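Local coordinates for protein putative cytochrome P450 154A1 (Streptomyces coelicolor, PDB 1ODO) that belongs to the haem-containing cytochrome P450 family and holds 4-phenyl-1H-imidazole on the haem iron in this model, at residues D162-F167 with A242-T247. Residues are numbered along the deposited sequence; the frame is centred on the assembly and turned at random.
Sequences DRRDGF and AGYETT. With HEM (protoporphyrin IX containing Fe), chain B; PIM (4-phenyl-1H-imidazole), chain C.
Tyr244 reaches across to residues 162-167 with the end of its phenol, where OH donates a hydrogen bond of 2.6 Å to the backbone O of Arg164. The C=O...O angle is 110°, and Arg164 O lies at the edge of the Tyr244 ring, in its plane. Phe167 takes one face of the same ring: its CB sits 4.0 Å from the centroid of the Tyr244 ring in a CH-pi contact, and the Phe167 ring turns an edge to that face in an offset edge-to-face pair, planes at 62°. With CG beside its backbone N (chi1 -66°), the phenylalanine ring leads off to Leu191, Val194 and Leu195 of helix 181-204. Arg164 lends CB, 3.5 Å from Tyr244 OH, before its extended chain hydrogen-bonds through NE to Val159 O. Farther along, Ala242 CB lies 3.5 Å from HEM C1B, and Thr246 lines both ligand pockets. Tyr244 thus ties helix 161-175 to the end of helix 229-244, the first half of the long P450 distal helix, interrupted at Glu245 and Thr246, within the family's AG-x-x-T signature, before helix 247-260; Ile150 and Ile153 of helix 147-157 also pack against its side chain.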
loop_
_atom_site.group_PDB
_atom_site.type_symbol
_atom_site.label_atom_id
_atom_site.label_comp_id
_atom_site.label_asym_id
_atom_site.label_seq_id
_atom_site.Cartn_x
_atom_site.Cartn_y
_atom_site.Cartn_z
ATOM N N ASP A 162 -20.432 13.415 -1.960
ATOM C CA ASP A 162 -20.567 13.626 -3.398
ATOM C C ASP A 162 -19.254 13.737 -4.175
ATOM O O ASP A 162 -19.263 13.923 -5.393
ATOM C CB ASP A 162 -21.429 14.868 -3.665
ATOM C CG ASP A 162 -20.724 16.165 -3.305
ATOM O OD1 ASP A 162 -20.218 16.286 -2.170
ATOM O OD2 ASP A 162 -20.682 17.072 -4.164
ATOM N N ARG A 163 -18.129 13.622 -3.478
ATOM C CA ARG A 163 -16.832 13.712 -4.134
ATOM C C ARG A 163 -16.002 12.447 -3.958
ATOM O O ARG A 163 -14.909 12.335 -4.510
ATOM C CB ARG A 163 -16.050 14.907 -3.587
ATOM C CG ARG A 163 -16.624 16.253 -3.992
ATOM C CD ARG A 163 -15.838 17.410 -3.394
ATOM N NE ARG A 163 -16.297 18.689 -3.928
ATOM C CZ ARG A 163 -16.118 19.077 -5.187
ATOM N NH1 ARG A 163 -15.483 18.286 -6.043
ATOM N NH2 ARG A 163 -16.585 20.249 -5.597
ATOM N N ARG A 164 -16.527 11.485 -3.209
ATOM C CA ARG A 164 -15.805 10.238 -2.968
ATOM C C ARG A 164 -15.620 9.299 -4.159
ATOM O O ARG A 164 -14.541 8.729 -4.339
ATOM C CB ARG A 164 -16.458 9.490 -1.802
ATOM C CG ARG A 164 -16.385 10.276 -0.495
ATOM C CD ARG A 164 -16.896 9.491 0.699
ATOM N NE ARG A 164 -16.749 10.278 1.920
ATOM C CZ ARG A 164 -17.002 9.831 3.146
ATOM N NH1 ARG A 164 -17.418 8.585 3.333
ATOM N NH2 ARG A 164 -16.841 10.635 4.188
ATOM N N ASP A 165 -16.654 9.133 -4.976
ATOM C CA ASP A 165 -16.538 8.246 -6.129
ATOM C C ASP A 165 -15.514 8.729 -7.152
ATOM O O ASP A 165 -14.826 7.925 -7.781
ATOM C CB ASP A 165 -17.896 8.071 -6.818
ATOM C CG ASP A 165 -18.863 7.236 -6.001
ATOM O OD1 ASP A 165 -18.458 6.155 -5.518
ATOM O OD2 ASP A 165 -20.032 7.654 -5.848
ATOM N N GLY A 166 -15.417 10.045 -7.306
ATOM C CA GLY A 166 -14.484 10.628 -8.255
ATOM C C GLY A 166 -13.019 10.234 -8.161
ATOM O O GLY A 166 -12.307 10.279 -9.162
ATOM N N PHE A 167 -12.557 9.849 -6.976
ATOM C CA PHE A 167 -11.159 9.462 -6.811
ATOM C C PHE A 167 -10.860 8.007 -7.165
ATOM O O PHE A 167 -9.732 7.672 -7.508
ATOM C CB PHE A 167 -10.703 9.710 -5.367
ATOM C CG PHE A 167 -10.665 11.160 -4.977
ATOM C CD1 PHE A 167 -11.711 11.730 -4.260
ATOM C CD2 PHE A 167 -9.591 11.961 -5.349
ATOM C CE1 PHE A 167 -11.690 13.085 -3.919
ATOM C CE2 PHE A 167 -9.558 13.319 -5.015
ATOM C CZ PHE A 167 -10.611 13.880 -4.299
ATOM N N ALA A 242 -3.528 6.620 -0.579
ATOM C CA ALA A 242 -3.220 5.577 0.392
ATOM C C ALA A 242 -4.486 4.981 1.000
ATOM O O ALA A 242 -4.540 3.789 1.296
ATOM C CB ALA A 242 -2.332 6.142 1.487
ATOM N N GLY A 243 -5.508 5.809 1.184
ATOM C CA GLY A 243 -6.745 5.315 1.758
ATOM C C GLY A 243 -7.665 4.611 0.775
ATOM O O GLY A 243 -8.464 3.763 1.169
ATOM N N TYR A 244 -7.552 4.948 -0.506
ATOM C CA TYR A 244 -8.393 4.337 -1.536
ATOM C C TYR A 244 -7.903 3.044 -2.183
ATOM O O TYR A 244 -8.698 2.297 -2.759
ATOM C CB TYR A 244 -8.636 5.331 -2.669
ATOM C CG TYR A 244 -9.824 6.244 -2.492
ATOM C CD1 TYR A 244 -9.846 7.218 -1.496
ATOM C CD2 TYR A 244 -10.913 6.155 -3.354
ATOM C CE1 TYR A 244 -10.926 8.085 -1.367
ATOM C CE2 TYR A 244 -11.994 7.010 -3.233
ATOM C CZ TYR A 244 -11.997 7.973 -2.242
ATOM O OH TYR A 244 -13.067 8.827 -2.141
ATOM N N GLU A 245 -6.607 2.797 -2.035
ATOM C CA GLU A 245 -5.954 1.616 -2.568
ATOM C C GLU A 245 -5.125 1.006 -1.446
ATOM O O GLU A 245 -5.122 1.506 -0.324
ATOM C CB GLU A 245 -5.041 1.996 -3.737
ATOM C CG GLU A 245 -5.692 1.849 -5.095
ATOM C CD GLU A 245 -6.090 0.418 -5.378
ATOM O OE1 GLU A 245 -5.197 -0.453 -5.399
ATOM O OE2 GLU A 245 -7.294 0.161 -5.573
ATOM N N THR A 246 -4.436 -0.084 -1.757
ATOM C CA THR A 246 -3.588 -0.778 -0.794
ATOM C C THR A 246 -4.319 -1.540 0.313
ATOM O O THR A 246 -4.231 -2.767 0.354
ATOM C CB THR A 246 -2.571 0.192 -0.171
ATOM O OG1 THR A 246 -2.295 1.248 -1.100
ATOM C CG2 THR A 246 -1.270 -0.534 0.107
ATOM N N THR A 247 -5.014 -0.863 1.230
ATOM C CA THR A 247 -5.699 -1.644 2.263
ATOM C C THR A 247 -6.648 -2.666 1.631
ATOM O O THR A 247 -6.829 -3.768 2.155
ATOM C CB THR A 247 -6.481 -0.755 3.261
ATOM O OG1 THR A 247 -5.573 0.142 3.916
ATOM C CG2 THR A 247 -7.151 -1.618 4.324
HETATM C CHA HEM B . 4.092 4.844 3.257
HETATM C CHB HEM B . -0.290 6.298 4.627
HETATM C CHC HEM B . -1.931 1.778 4.202
HETATM C CHD HEM B . 2.440 0.349 2.815
HETATM C C1A HEM B . 3.064 5.651 3.682
HETATM C C2A HEM B . 3.143 7.085 3.938
HETATM C C3A HEM B . 1.923 7.492 4.313
HETATM C C4A HEM B . 1.044 6.331 4.313
HETATM C CMA HEM B . 1.477 8.918 4.684
HETATM C CAA HEM B . 4.427 7.928 3.781
HETATM C CBA HEM B . 5.297 7.838 5.048
HETATM C CGA HEM B . 6.607 8.624 5.004
HETATM O O1A HEM B . 7.195 8.666 3.867
HETATM O O2A HEM B . 7.009 9.147 6.042
HETATM C C1B HEM B . -1.121 5.209 4.625
HETATM C C2B HEM B . -2.532 5.255 4.962
HETATM C C3B HEM B . -3.003 3.981 4.845
HETATM C C4B HEM B . -1.896 3.145 4.438
HETATM C CMB HEM B . -3.299 6.532 5.366
HETATM C CAB HEM B . -4.431 3.450 5.080
HETATM C CBB HEM B . -4.917 3.556 6.535
HETATM C C1C HEM B . -0.866 0.988 3.792
HETATM C C2C HEM B . -0.961 -0.459 3.543
HETATM C C3C HEM B . 0.267 -0.862 3.148
HETATM C C4C HEM B . 1.115 0.312 3.156
HETATM C CMC HEM B . -2.277 -1.278 3.721
HETATM C CAC HEM B . 0.794 -2.262 2.732
HETATM C CBC HEM B . 0.428 -3.440 3.641
HETATM C C1D HEM B . 3.277 1.430 2.804
HETATM C C2D HEM B . 4.669 1.415 2.417
HETATM C C3D HEM B . 5.135 2.681 2.531
HETATM C C4D HEM B . 4.034 3.488 3.005
HETATM C CMD HEM B . 5.432 0.160 1.949
HETATM C CAD HEM B . 6.555 3.156 2.187
HETATM C CBD HEM B . 7.702 2.718 3.104
HETATM C CGD HEM B . 8.978 3.265 2.500
HETATM O O1D HEM B . 9.778 2.475 1.984
HETATM O O2D HEM B . 9.117 4.510 2.525
HETATM N NA HEM B . 1.781 5.222 3.926
HETATM N NB HEM B . -0.756 3.907 4.300
HETATM N NC HEM B . 0.411 1.430 3.554
HETATM N ND HEM B . 2.889 2.718 3.161
HETATM FE FE HEM B . 1.099 3.311 3.743
HETATM N N1 PIM C . -0.301 3.763 -0.391
HETATM C C2 PIM C . -0.326 3.179 0.865
HETATM N N3 PIM C . 0.534 3.725 1.566
HETATM C C4 PIM C . 1.166 4.661 0.879
HETATM C C5 PIM C . 0.658 4.705 -0.356
HETATM C C6 PIM C . 1.002 5.579 -1.532
HETATM C C7 PIM C . -0.025 5.869 -2.488
HETATM C C8 PIM C . 0.300 6.709 -3.620
HETATM C C9 PIM C . 1.618 7.213 -3.739
HETATM C C10 PIM C . 2.628 6.922 -2.784
HETATM C C11 PIM C . 2.276 6.090 -1.680
#